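Local coordinates for TRAS1 ORF2p (Bombyx mori, PDB 1WDU), which supplies the endonuclease domain of a telomere-specific non-LTR retrotransposon and probably nicks the chromosomal DNA into which the element inserts, at residues W115-V120 with F239-Q244; Q136-E141 with G179-H184; R148-G153 with E214-L219; H184-G189 with D218-W223. The protein carries 1 engineered substitution. All blocks are in the same frame, centred on the assembly; numbering follows the deposited sequence.

Contact 1. Residues W115-V120 with F239-Q244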
loop_
_atom_site.group_PDB
_atom_site.type_symbol
_atom_site.label_atom_id
_atom_site.label_comp_id
_atom_site.label_asym_id
_atom_site.label_seq_id
_atom_site.Cartn_x
_atom_site.Cartn_y
_atom_site.Cartn_z
ATOM N N TRP A 115 9.290 16.637 -6.318
ATOM C CA TRP A 115 8.349 16.653 -5.204
ATOM C C TRP A 115 8.795 15.863 -3.982
ATOM O O TRP A 115 9.882 15.295 -3.953
ATOM C CB TRP A 115 6.989 16.112 -5.668
ATOM C CG TRP A 115 7.055 14.912 -6.600
ATOM C CD1 TRP A 115 6.501 14.822 -7.845
ATOM C CD2 TRP A 115 7.686 13.641 -6.352
ATOM N NE1 TRP A 115 6.743 13.583 -8.388
ATOM C CE2 TRP A 115 7.469 12.837 -7.495
ATOM C CE3 TRP A 115 8.411 13.102 -5.277
ATOM C CZ2 TRP A 115 7.953 11.523 -7.596
ATOM C CZ3 TRP A 115 8.892 11.793 -5.377
ATOM C CH2 TRP A 115 8.659 11.021 -6.530
ATOM N N GLU A 116 7.937 15.848 -2.967
ATOM C CA GLU A 116 8.184 15.097 -1.743
ATOM C C GLU A 116 6.858 14.422 -1.415
ATOM O O GLU A 116 5.855 15.095 -1.179
ATOM C CB GLU A 116 8.603 16.015 -0.600
ATOM C CG GLU A 116 9.199 15.251 0.576
ATOM C CD GLU A 116 9.762 16.163 1.649
ATOM O OE1 GLU A 116 10.384 17.185 1.283
ATOM O OE2 GLU A 116 9.594 15.854 2.851
ATOM N N ILE A 117 6.862 13.091 -1.406
ATOM C CA ILE A 117 5.652 12.322 -1.149
ATOM C C ILE A 117 5.711 11.420 0.084
ATOM O O ILE A 117 6.669 10.671 0.279
ATOM C CB ILE A 117 5.312 11.458 -2.393
ATOM C CG1 ILE A 117 5.083 12.372 -3.599
ATOM C CG2 ILE A 117 4.087 10.591 -2.127
ATOM C CD1 ILE A 117 4.749 11.642 -4.869
ATOM N N THR A 118 4.678 11.502 0.918
ATOM C CA THR A 118 4.587 10.672 2.108
ATOM C C THR A 118 3.855 9.396 1.677
ATOM O O THR A 118 2.723 9.449 1.185
ATOM C CB THR A 118 3.785 11.379 3.219
ATOM O OG1 THR A 118 4.398 12.638 3.517
ATOM C CG2 THR A 118 3.751 10.529 4.492
ATOM N N LEU A 119 4.513 8.255 1.844
ATOM C CA LEU A 119 3.945 6.966 1.453
ATOM C C LEU A 119 3.555 6.137 2.656
ATOM O O LEU A 119 4.199 6.186 3.694
ATOM C CB LEU A 119 4.959 6.149 0.651
ATOM C CG LEU A 119 5.430 6.641 -0.708
ATOM C CD1 LEU A 119 6.645 5.828 -1.126
ATOM C CD2 LEU A 119 4.295 6.513 -1.720
ATOM N N VAL A 120 2.496 5.359 2.523
ATOM C CA VAL A 120 2.127 4.522 3.639
ATOM C C VAL A 120 1.635 3.161 3.191
ATOM O O VAL A 120 0.879 3.045 2.229
ATOM C CB VAL A 120 1.089 5.235 4.564
ATOM C CG1 VAL A 120 0.282 6.204 3.770
ATOM C CG2 VAL A 120 0.200 4.207 5.267
ATOM N N PHE A 239 1.142 0.796 -10.179
ATOM C CA PHE A 239 0.758 2.124 -10.633
ATOM C C PHE A 239 2.001 3.004 -10.715
ATOM O O PHE A 239 3.045 2.648 -10.185
ATOM C CB PHE A 239 -0.314 2.749 -9.716
ATOM C CG PHE A 239 0.155 3.056 -8.326
ATOM C CD1 PHE A 239 0.034 2.108 -7.308
ATOM C CD2 PHE A 239 0.701 4.306 -8.022
ATOM C CE1 PHE A 239 0.452 2.404 -6.004
ATOM C CE2 PHE A 239 1.128 4.611 -6.718
ATOM C CZ PHE A 239 1.002 3.660 -5.710
ATOM N N ASN A 240 1.888 4.151 -11.381
ATOM C CA ASN A 240 3.035 5.043 -11.549
ATOM C C ASN A 240 2.872 6.425 -10.938
ATOM O O ASN A 240 1.759 6.930 -10.789
ATOM C CB ASN A 240 3.333 5.243 -13.038
ATOM C CG ASN A 240 3.294 3.955 -13.822
ATOM O OD1 ASN A 240 4.162 3.092 -13.670
ATOM N ND2 ASN A 240 2.276 3.811 -14.667
ATOM N N ILE A 241 4.005 7.028 -10.596
ATOM C CA ILE A 241 4.044 8.385 -10.065
ATOM C C ILE A 241 4.939 9.163 -11.033
ATOM O O ILE A 241 6.131 8.867 -11.156
ATOM C CB ILE A 241 4.664 8.453 -8.661
ATOM C CG1 ILE A 241 3.872 7.574 -7.691
ATOM C CG2 ILE A 241 4.659 9.896 -8.176
ATOM C CD1 ILE A 241 4.433 7.557 -6.283
ATOM N N ARG A 242 4.352 10.134 -11.731
ATOM C CA ARG A 242 5.076 10.942 -12.711
ATOM C C ARG A 242 5.217 12.403 -12.295
ATOM O O ARG A 242 5.657 12.703 -11.184
ATOM C CB ARG A 242 4.362 10.876 -14.064
ATOM C CG ARG A 242 4.355 9.499 -14.706
ATOM C CD ARG A 242 3.411 9.474 -15.894
ATOM N NE ARG A 242 3.276 8.144 -16.482
ATOM C CZ ARG A 242 4.245 7.509 -17.131
ATOM N NH1 ARG A 242 5.433 8.082 -17.277
ATOM N NH2 ARG A 242 4.025 6.305 -17.645
ATOM N N LEU A 243 4.842 13.299 -13.208
ATOM C CA LEU A 243 4.906 14.745 -12.982
ATOM C C LEU A 243 3.869 15.534 -13.798
ATOM O O LEU A 243 3.300 16.509 -13.304
ATOM C CB LEU A 243 6.312 15.259 -13.296
ATOM C CG LEU A 243 7.334 14.985 -12.192
ATOM C CD1 LEU A 243 8.752 15.260 -12.677
ATOM C CD2 LEU A 243 6.988 15.860 -11.007
ATOM N N GLN A 244 3.635 15.105 -15.038
ATOM C CA GLN A 244 2.669 15.746 -15.938
ATOM C C GLN A 244 2.469 17.235 -15.663
ATOM O O GLN A 244 1.501 17.625 -15.009
ATOM C CB GLN A 244 1.324 15.019 -15.857
#

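Contact 2. Residues Q136-E141 with G179-H184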
loop_
_atom_site.group_PDB
_atom_site.type_symbol
_atom_site.label_atom_id
_atom_site.label_comp_id
_atom_site.label_asym_id
_atom_site.label_seq_id
_atom_site.Cartn_x
_atom_site.Cartn_y
_atom_site.Cartn_z
ATOM N N GLN A 136 -5.552 5.933 13.096
ATOM C CA GLN A 136 -4.156 6.006 12.668
ATOM C C GLN A 136 -4.080 6.709 11.317
ATOM O O GLN A 136 -3.140 7.462 11.060
ATOM C CB GLN A 136 -3.541 4.611 12.567
ATOM C CG GLN A 136 -3.179 3.982 13.900
ATOM C CD GLN A 136 -2.732 2.533 13.745
ATOM O OE1 GLN A 136 -1.877 2.213 12.916
ATOM N NE2 GLN A 136 -3.316 1.652 14.541
ATOM N N ILE A 137 -5.070 6.468 10.456
ATOM C CA ILE A 137 -5.092 7.113 9.145
ATOM C C ILE A 137 -5.248 8.608 9.357
ATOM O O ILE A 137 -4.559 9.402 8.726
ATOM C CB ILE A 137 -6.259 6.599 8.250
ATOM C CG1 ILE A 137 -6.083 5.100 7.980
ATOM C CG2 ILE A 137 -6.323 7.395 6.933
ATOM C CD1 ILE A 137 -4.733 4.730 7.421
ATOM N N LYS A 138 -6.152 8.983 10.259
ATOM C CA LYS A 138 -6.387 10.390 10.571
ATOM C C LYS A 138 -5.111 11.033 11.106
ATOM O O LYS A 138 -4.688 12.079 10.625
ATOM C CB LYS A 138 -7.507 10.529 11.609
ATOM C CG LYS A 138 -8.858 9.996 11.141
ATOM C CD LYS A 138 -9.998 10.413 12.072
ATOM C CE LYS A 138 -11.356 9.989 11.502
ATOM N NZ LYS A 138 -12.518 10.389 12.360
ATOM N N ARG A 139 -4.502 10.389 12.099
ATOM C CA ARG A 139 -3.272 10.881 12.710
ATOM C C ARG A 139 -2.201 11.153 11.657
ATOM O O ARG A 139 -1.513 12.179 11.714
ATOM C CB ARG A 139 -2.760 9.864 13.736
ATOM C CG ARG A 139 -1.518 10.299 14.511
ATOM C CD ARG A 139 -1.437 9.564 15.849
ATOM N NE ARG A 139 -0.302 9.990 16.663
ATOM C CZ ARG A 139 0.940 9.529 16.527
ATOM N NH1 ARG A 139 1.217 8.615 15.605
ATOM N NH2 ARG A 139 1.908 9.984 17.316
ATOM N N VAL A 140 -2.068 10.241 10.692
ATOM C CA VAL A 140 -1.078 10.407 9.627
ATOM C C VAL A 140 -1.444 11.601 8.754
ATOM O O VAL A 140 -0.593 12.407 8.410
ATOM C CB VAL A 140 -0.977 9.137 8.721
ATOM C CG1 VAL A 140 -0.115 9.427 7.511
ATOM C CG2 VAL A 140 -0.383 7.973 9.502
ATOM N N GLU A 141 -2.724 11.715 8.411
ATOM C CA GLU A 141 -3.200 12.799 7.561
ATOM C C GLU A 141 -3.010 14.202 8.164
ATOM O O GLU A 141 -2.511 15.107 7.491
ATOM C CB GLU A 141 -4.676 12.558 7.222
ATOM C CG GLU A 141 -5.136 13.107 5.871
ATOM C CD GLU A 141 -5.482 14.583 5.907
ATOM O OE1 GLU A 141 -5.824 15.138 4.839
ATOM O OE2 GLU A 141 -5.421 15.188 7.000
ATOM N N GLY A 179 -13.787 10.185 3.140
ATOM C CA GLY A 179 -14.548 11.397 2.877
ATOM C C GLY A 179 -14.147 12.579 3.744
ATOM O O GLY A 179 -14.046 13.703 3.262
ATOM N N GLU A 180 -13.919 12.327 5.027
ATOM C CA GLU A 180 -13.521 13.378 5.954
ATOM C C GLU A 180 -12.132 13.925 5.649
ATOM O O GLU A 180 -11.851 15.107 5.877
ATOM C CB GLU A 180 -13.532 12.845 7.387
ATOM C CG GLU A 180 -14.907 12.701 8.005
ATOM C CD GLU A 180 -14.897 11.772 9.207
ATOM O OE1 GLU A 180 -13.934 11.839 10.009
ATOM O OE2 GLU A 180 -15.854 10.978 9.348
ATOM N N LEU A 181 -11.261 13.065 5.133
ATOM C CA LEU A 181 -9.891 13.464 4.842
ATOM C C LEU A 181 -9.648 13.933 3.415
ATOM O O LEU A 181 -8.552 14.391 3.088
ATOM C CB LEU A 181 -8.942 12.311 5.166
ATOM C CG LEU A 181 -9.149 11.652 6.537
ATOM C CD1 LEU A 181 -8.074 10.604 6.758
ATOM C CD2 LEU A 181 -9.110 12.699 7.639
ATOM N N GLY A 182 -10.661 13.837 2.566
ATOM C CA GLY A 182 -10.474 14.252 1.187
ATOM C C GLY A 182 -9.605 13.265 0.411
ATOM O O GLY A 182 -9.014 13.619 -0.609
ATOM N N LEU A 183 -9.533 12.026 0.893
ATOM C CA LEU A 183 -8.743 10.987 0.244
ATOM C C LEU A 183 -9.540 10.380 -0.910
ATOM O O LEU A 183 -10.737 10.113 -0.784
ATOM C CB LEU A 183 -8.351 9.911 1.270
ATOM C CG LEU A 183 -7.464 10.447 2.406
ATOM C CD1 LEU A 183 -7.196 9.360 3.436
ATOM C CD2 LEU A 183 -6.150 10.958 1.825
ATOM N N HIS A 184 -8.869 10.159 -2.035
ATOM C CA HIS A 184 -9.526 9.629 -3.220
ATOM C C HIS A 184 -9.023 8.259 -3.636
ATOM O O HIS A 184 -7.824 8.013 -3.687
ATOM C CB HIS A 184 -9.353 10.624 -4.361
ATOM C CG HIS A 184 -9.844 11.998 -4.027
ATOM N ND1 HIS A 184 -11.164 12.371 -4.162
ATOM C CD2 HIS A 184 -9.202 13.069 -3.504
ATOM C CE1 HIS A 184 -11.313 13.612 -3.735
ATOM N NE2 HIS A 184 -10.139 14.058 -3.329
#

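Contact 3. Residues R148-G153 with E214-L219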
loop_
_atom_site.group_PDB
_atom_site.type_symbol
_atom_site.label_atom_id
_atom_site.label_comp_id
_atom_site.label_asym_id
_atom_site.label_seq_id
_atom_site.Cartn_x
_atom_site.Cartn_y
_atom_site.Cartn_z
ATOM N N ARG A 148 0.217 15.485 -0.848
ATOM C CA ARG A 148 1.289 14.530 -1.092
ATOM C C ARG A 148 1.174 13.237 -0.278
ATOM O O ARG A 148 2.165 12.747 0.252
ATOM C CB ARG A 148 2.629 15.201 -0.786
ATOM C CG ARG A 148 2.845 16.504 -1.524
ATOM C CD ARG A 148 2.967 16.256 -3.011
ATOM N NE ARG A 148 2.815 17.488 -3.775
ATOM C CZ ARG A 148 2.905 17.555 -5.096
ATOM N NH1 ARG A 148 3.151 16.455 -5.794
ATOM N NH2 ARG A 148 2.743 18.714 -5.719
ATOM N N LEU A 149 -0.029 12.692 -0.168
ATOM C CA LEU A 149 -0.214 11.457 0.573
ATOM C C LEU A 149 -0.690 10.327 -0.336
ATOM O O LEU A 149 -1.549 10.538 -1.189
ATOM C CB LEU A 149 -1.237 11.646 1.704
ATOM C CG LEU A 149 -0.986 12.670 2.820
ATOM C CD1 LEU A 149 -2.049 12.484 3.904
ATOM C CD2 LEU A 149 0.397 12.489 3.420
ATOM N N ILE A 150 -0.114 9.141 -0.156
ATOM C CA ILE A 150 -0.507 7.944 -0.909
ATOM C C ILE A 150 -0.537 6.775 0.077
ATOM O O ILE A 150 0.452 6.512 0.767
ATOM C CB ILE A 150 0.493 7.562 -2.034
ATOM C CG1 ILE A 150 0.668 8.713 -3.028
ATOM C CG2 ILE A 150 -0.031 6.340 -2.785
ATOM C CD1 ILE A 150 1.695 8.410 -4.135
ATOM N N PHE A 151 -1.671 6.083 0.139
ATOM C CA PHE A 151 -1.840 4.948 1.037
ATOM C C PHE A 151 -2.104 3.717 0.215
ATOM O O PHE A 151 -2.823 3.773 -0.778
ATOM C CB PHE A 151 -3.056 5.107 1.960
ATOM C CG PHE A 151 -2.955 6.229 2.947
ATOM C CD1 PHE A 151 -3.096 7.552 2.536
ATOM C CD2 PHE A 151 -2.776 5.957 4.306
ATOM C CE1 PHE A 151 -3.068 8.593 3.470
ATOM C CE2 PHE A 151 -2.742 6.986 5.244
ATOM C CZ PHE A 151 -2.891 8.310 4.822
ATOM N N GLY A 152 -1.553 2.596 0.656
ATOM C CA GLY A 152 -1.775 1.349 -0.045
ATOM C C GLY A 152 -1.704 0.190 0.927
ATOM O O GLY A 152 -0.802 0.127 1.773
ATOM N N GLY A 153 -2.662 -0.720 0.822
ATOM C CA GLY A 153 -2.654 -1.869 1.694
ATOM C C GLY A 153 -3.883 -2.745 1.587
ATOM O O GLY A 153 -4.696 -2.609 0.671
ATOM N N GLU A 214 -6.066 14.639 -2.899
ATOM C CA GLU A 214 -6.504 15.149 -4.203
ATOM C C GLU A 214 -5.350 15.533 -5.132
ATOM O O GLU A 214 -5.334 15.150 -6.303
ATOM C CB GLU A 214 -7.433 16.356 -3.994
ATOM C CG GLU A 214 -7.899 17.068 -5.267
ATOM C CD GLU A 214 -8.869 16.241 -6.094
ATOM O OE1 GLU A 214 -9.876 15.759 -5.527
ATOM O OE2 GLU A 214 -8.631 16.079 -7.313
ATOM N N ASP A 215 -4.386 16.278 -4.601
ATOM C CA ASP A 215 -3.234 16.737 -5.373
ATOM C C ASP A 215 -2.421 15.628 -6.042
ATOM O O ASP A 215 -1.680 15.888 -6.983
ATOM C CB ASP A 215 -2.312 17.580 -4.480
ATOM C CG ASP A 215 -1.507 16.734 -3.491
ATOM O OD1 ASP A 215 -0.428 16.230 -3.873
ATOM O OD2 ASP A 215 -1.955 16.572 -2.338
ATOM N N MET A 216 -2.552 14.393 -5.566
ATOM C CA MET A 216 -1.799 13.290 -6.155
ATOM C C MET A 216 -2.385 12.845 -7.479
ATOM O O MET A 216 -1.665 12.348 -8.348
ATOM C CB MET A 216 -1.705 12.118 -5.182
ATOM C CG MET A 216 -0.737 12.386 -4.045
ATOM S SD MET A 216 0.846 13.002 -4.674
ATOM C CE MET A 216 1.390 11.574 -5.645
ATOM N N LEU A 217 -3.694 13.001 -7.633
ATOM C CA LEU A 217 -4.317 12.668 -8.905
ATOM C C LEU A 217 -3.637 13.666 -9.842
ATOM O O LEU A 217 -3.479 14.829 -9.475
ATOM C CB LEU A 217 -5.822 12.931 -8.846
ATOM C CG LEU A 217 -6.735 11.858 -8.251
ATOM C CD1 LEU A 217 -6.175 11.339 -6.954
ATOM C CD2 LEU A 217 -8.120 12.448 -8.034
ATOM N N ASP A 218 -3.227 13.210 -11.022
ATOM C CA ASP A 218 -2.526 14.034 -12.024
ATOM C C ASP A 218 -1.050 13.654 -12.023
ATOM O O ASP A 218 -0.301 14.011 -12.935
ATOM C CB ASP A 218 -2.639 15.544 -11.743
ATOM C CG ASP A 218 -3.967 16.131 -12.192
ATOM O OD1 ASP A 218 -4.106 17.373 -12.150
ATOM O OD2 ASP A 218 -4.868 15.357 -12.586
ATOM N N LEU A 219 -0.643 12.944 -10.972
ATOM C CA LEU A 219 0.730 12.475 -10.829
ATOM C C LEU A 219 0.737 10.949 -10.822
ATOM O O LEU A 219 1.797 10.328 -10.821
ATOM C CB LEU A 219 1.332 12.984 -9.518
ATOM C CG LEU A 219 2.000 14.361 -9.475
ATOM C CD1 LEU A 219 1.160 15.395 -10.206
ATOM C CD2 LEU A 219 2.204 14.755 -8.022
#

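Contact 4. Residues H184-G189 with D218-W223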
loop_
_atom_site.group_PDB
_atom_site.type_symbol
_atom_site.label_atom_id
_atom_site.label_comp_id
_atom_site.label_asym_id
_atom_site.label_seq_id
_atom_site.Cartn_x
_atom_site.Cartn_y
_atom_site.Cartn_z
ATOM N N HIS A 184 -8.869 10.159 -2.035
ATOM C CA HIS A 184 -9.526 9.629 -3.220
ATOM C C HIS A 184 -9.023 8.259 -3.636
ATOM O O HIS A 184 -7.824 8.013 -3.687
ATOM C CB HIS A 184 -9.353 10.624 -4.361
ATOM C CG HIS A 184 -9.844 11.998 -4.027
ATOM N ND1 HIS A 184 -11.164 12.371 -4.162
ATOM C CD2 HIS A 184 -9.202 13.069 -3.504
ATOM C CE1 HIS A 184 -11.313 13.612 -3.735
ATOM N NE2 HIS A 184 -10.139 14.058 -3.329
ATOM N N ILE A 185 -9.968 7.375 -3.929
ATOM C CA ILE A 185 -9.679 6.012 -4.332
ATOM C C ILE A 185 -8.998 5.943 -5.687
ATOM O O ILE A 185 -9.383 6.636 -6.629
ATOM C CB ILE A 185 -10.970 5.181 -4.380
ATOM C CG1 ILE A 185 -11.596 5.140 -2.983
ATOM C CG2 ILE A 185 -10.666 3.764 -4.859
ATOM C CD1 ILE A 185 -13.000 4.584 -2.954
ATOM N N LEU A 186 -7.978 5.098 -5.769
ATOM C CA LEU A 186 -7.221 4.909 -6.996
ATOM C C LEU A 186 -7.636 3.620 -7.699
ATOM O O LEU A 186 -7.463 3.484 -8.905
ATOM C CB LEU A 186 -5.717 4.883 -6.684
ATOM C CG LEU A 186 -5.103 6.265 -6.424
ATOM C CD1 LEU A 186 -3.733 6.151 -5.760
ATOM C CD2 LEU A 186 -5.009 7.008 -7.759
ATOM N N ASN A 187 -8.190 2.679 -6.944
ATOM C CA ASN A 187 -8.619 1.408 -7.517
ATOM C C ASN A 187 -9.472 1.571 -8.768
ATOM O O ASN A 187 -10.090 2.613 -8.987
ATOM C CB ASN A 187 -9.405 0.600 -6.490
ATOM C CG ASN A 187 -8.517 -0.033 -5.451
ATOM O OD1 ASN A 187 -7.700 0.641 -4.817
ATOM N ND2 ASN A 187 -8.673 -1.338 -5.262
ATOM N N GLU A 188 -9.492 0.523 -9.582
ATOM C CA GLU A 188 -10.266 0.504 -10.812
ATOM C C GLU A 188 -10.486 -0.931 -11.271
ATOM O O GLU A 188 -9.732 -1.835 -10.902
ATOM C CB GLU A 188 -9.550 1.316 -11.899
ATOM C CG GLU A 188 -10.025 2.764 -11.968
ATOM C CD GLU A 188 -9.102 3.665 -12.758
ATOM O OE1 GLU A 188 -8.823 3.354 -13.938
ATOM O OE2 GLU A 188 -8.662 4.691 -12.193
ATOM N N GLY A 189 -11.534 -1.143 -12.057
ATOM C CA GLY A 189 -11.819 -2.479 -12.545
ATOM C C GLY A 189 -12.501 -3.352 -11.511
ATOM O O GLY A 189 -12.990 -2.858 -10.485
ATOM N N ASP A 218 -3.227 13.210 -11.022
ATOM C CA ASP A 218 -2.526 14.034 -12.024
ATOM C C ASP A 218 -1.050 13.654 -12.023
ATOM O O ASP A 218 -0.301 14.011 -12.935
ATOM C CB ASP A 218 -2.639 15.544 -11.743
ATOM C CG ASP A 218 -3.967 16.131 -12.192
ATOM O OD1 ASP A 218 -4.106 17.373 -12.150
ATOM O OD2 ASP A 218 -4.868 15.357 -12.586
ATOM N N LEU A 219 -0.643 12.944 -10.972
ATOM C CA LEU A 219 0.730 12.475 -10.829
ATOM C C LEU A 219 0.737 10.949 -10.822
ATOM O O LEU A 219 1.797 10.328 -10.821
ATOM C CB LEU A 219 1.332 12.984 -9.518
ATOM C CG LEU A 219 2.000 14.361 -9.475
ATOM C CD1 LEU A 219 1.160 15.395 -10.206
ATOM C CD2 LEU A 219 2.204 14.755 -8.022
ATOM N N ILE A 220 -0.453 10.353 -10.833
ATOM C CA ILE A 220 -0.574 8.900 -10.788
ATOM C C ILE A 220 -1.387 8.326 -11.937
ATOM O O ILE A 220 -2.430 8.865 -12.292
ATOM C CB ILE A 220 -1.227 8.456 -9.447
ATOM C CG1 ILE A 220 -0.288 8.788 -8.283
ATOM C CG2 ILE A 220 -1.570 6.971 -9.483
ATOM C CD1 ILE A 220 -0.880 8.514 -6.924
ATOM N N ASP A 221 -0.912 7.228 -12.515
ATOM C CA ASP A 221 -1.636 6.586 -13.605
ATOM C C ASP A 221 -1.213 5.131 -13.779
ATOM O O ASP A 221 -0.240 4.680 -13.170
ATOM C CB ASP A 221 -1.438 7.365 -14.917
ATOM C CG ASP A 221 -0.020 7.270 -15.464
ATOM O OD1 ASP A 221 0.359 6.194 -15.974
ATOM O OD2 ASP A 221 0.720 8.277 -15.391
ATOM N N GLY A 222 -1.963 4.396 -14.592
ATOM C CA GLY A 222 -1.640 3.008 -14.843
ATOM C C GLY A 222 -2.013 2.037 -13.743
ATOM O O GLY A 222 -1.519 0.907 -13.729
ATOM N N TRP A 223 -2.889 2.451 -12.827
ATOM C CA TRP A 223 -3.300 1.571 -11.734
ATOM C C TRP A 223 -3.951 0.328 -12.304
ATOM O O TRP A 223 -4.964 0.406 -12.993
ATOM C CB TRP A 223 -4.303 2.261 -10.799
ATOM C CG TRP A 223 -4.450 1.542 -9.478
ATOM C CD1 TRP A 223 -3.829 1.860 -8.302
ATOM C CD2 TRP A 223 -5.214 0.352 -9.217
ATOM N NE1 TRP A 223 -4.157 0.945 -7.330
ATOM C CE2 TRP A 223 -5.004 0.009 -7.862
ATOM C CE3 TRP A 223 -6.054 -0.457 -9.997
ATOM C CZ2 TRP A 223 -5.605 -1.116 -7.264
ATOM C CZ3 TRP A 223 -6.653 -1.577 -9.405
ATOM C CH2 TRP A 223 -6.423 -1.893 -8.047
#

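Contact 1. Residues W115-V120 with F239-Q244
Trp115 lies at the beginning of segment 115-120, whose strand belongs to one sheet of the four-layered alpha/beta sandwich. Across from it, the end of strand 237-241 belongs to the other sheet, and the C-terminal residues follow it. The first torsion of Trp115 sets CG between the backbone N and the carbonyl carbon (chi1 41°). The indole is thereby turned toward Arg242. Trp115 NE1 gives its N-H to the backbone Arg242 O at 3.1 Å, and the bond is almost straight at 176°. The oxygen lies in the ring plane, and the donor stands nearly on the line of the C=O axis. Leu243 CD2 approaches the indole obliquely, 3.4 Å from Trp115 CD1. Farther round the indole, Ile241 CG2 meets Trp115 CZ2 at 3.7 Å. The next inward-pointing residue is Ile117. Its CD1 sits over the centre of the Trp115 ring, 3.8 Å above the plane. The same methyl meets Ile241 CG2 tip to tip at 3.7 Å. Both isoleucines also touch Ile150 on the neighbouring strand 149-154, so the cluster belongs to the core between the sheets. An alanine in place of Trp115 removes the indole and its N-H, and would probably loosen the tie to the backbone at Arg242 and the packing of Ile117 and Ile241. Tyr20 meets the indole edge-to-face from another strand. The chemistry implies a mostly apolar contact with one directional polar tie. That tie satisfies the buried indole N-H and fixes the rotation of the ring against the C-terminal backbone.

Contact 2. Residues Q136-E141 with G179-H184
Leu181 pushes its CD1 methyl against Ile137 CG2, at 3.7 Å. It lies at the end of helix 169-181, which packs beside helix 131-142 in an outer layer of the alpha/beta sandwich. Leu181 and Ile137 cross at about a right angle. Leu181 and Glu141 run past each other in opposite directions, with Glu141 CB 3.9 Å from Leu181 CD1. Glu141 has CG anti to the backbone N and then bends at chi2 (-83°). The bend brings Glu141 OE1 to 3.3 Å from Leu181 O. Both atoms are acceptors, so the pair is not a hydrogen bond. The nearby carbonyl would probably disfavour the charge on the carboxylate slightly. On the more exposed side, Lys138 runs extended beyond CG and crosses obliquely to Glu180. Lys138 NZ donates to Glu180 OE1 at 3.1 Å in a salt bridge, on the syn lone pair of the oxygen. The lysine CG also passes close to Leu181 CD2, so its aliphatic part lies along the apolar patch. An alanine in place of Lys138 removes the ammonium and most of the aliphatic chain, and would probably weaken the hold on Glu180 and the cover over Leu181. Ile137 and Val140 also touch Phe151 of strand 149-154, which places helix 131-142 on the sheet. After the helix, Gly182 takes a positive phi of 72°, a value that favours glycine. The chain then turns inward, and Leu183 CD1 comes within 4.1 Å of Ile137 CG2.

Contact 3. Residues R148-G153 with E214-L219
Asp215 OD2 is gripped by two partners, the backbone N-H of Arg148 and the hydroxyl of Thr213. The contact fixes a short 3-10 turn, on the connection between the two sheets of the sandwich, to Arg148, just before strand 149-154. Arg148 N lies 2.8 Å from Asp215 OD2, on its syn lone pair, with an N-H angle of 152°. A weaker bond runs from the same N to Asp215 OD1 at 3.2 Å. Asp215 reaches there with CG between its N and carbonyl carbon (chi1 75°). Thr213 OG1 also takes the N-H of Leu149, so it braces both sides. The Arg148 chain bends at chi2 and carries its guanidinium back over the aspartate. Asp215 OD1 then lies 3.4 Å above the guanidinium plane, offset toward the rim. Arg148 NE and Asp215 OD1, 3.5 Å apart, form a salt bridge by charge, not by a directed N-H. At the guanidinium edge, Leu219 CD2 comes unusually close to Arg148 NH1, at 3.0 Å, a crowded spot. Beneath, Met216 bends at chi2 and chi3 and crosses Ile150 at about a right angle. Met216 CG touches Leu149 O, and Met216 CE meets Ile150 CD1 at 3.5 Å.

Contact 4. Residues H184-G189 with D218-W223
This is a contact of an indole face with backbone, flanked by one aliphatic pair, near the surface at one margin of the sandwich. It joins the chain just after strand 184-185, in one sheet, to strand 220-223 at the outer edge of the other. Trp223 carries most of it. Its CG is anti to the backbone N (chi1 -164°), which lays the indole over the backbone of Leu186 to Glu188. Asn187 CA sits 3.7 Å from the centroid of the six-membered ring and 3° off the ring normal, a CH-pi contact. Over the same face, Leu186 O lies 3.6 Å above the plane, toward the rim near Trp223 CG. Farther along, Glu188 O is 3.4 Å from Trp223 CZ3. The Asn187 amide lies near the ring as well, tilted 34° from it, with Asn187 CG 3.6 Å from Trp223 CZ2. Its polar ends are used on strand 204-212, where OD1 takes the N-H of Thr210 and ND2 bonds Asp208 O. These bonds hold the amide, and so its backbone, under the tryptophan. Leu186 CB lies by Trp223 CD1, and the leucine methyls go on to Ile220, at about a right angle. Leu186 CD2 meets Ile220 CG2 at 3.8 Å, and their CD1 methyls meet at 3.9 Å. Such packing between facing sheets is consistent with the four-layered alpha/beta sandwich of the DNase I-like superfamily.

Contacts 1, 3 and 4 form one cluster between the two sheets. The centres of contacts 1 and 3 lie 7 Å apart, and those of contacts 3 and 4 lie 8 Å apart. Strands 116-123 and 149-154 are neighbours in one sheet, strands 237-241 and 220-225 in the other. Arg242 N and Leu219 O, 2.7 Å apart, probably form a hydrogen bond that ties contact 1 to the turn of contacts 3 and 4. The Arg242-Asp221 salt bridge also joins contacts 1 and 4. Contact 2 shares His184 with contact 4 but lies about 17 Å from contacts 1 and 4 between centres. It is about 11 Å from contact 3, where Ile137 and Val140 pack on Phe151.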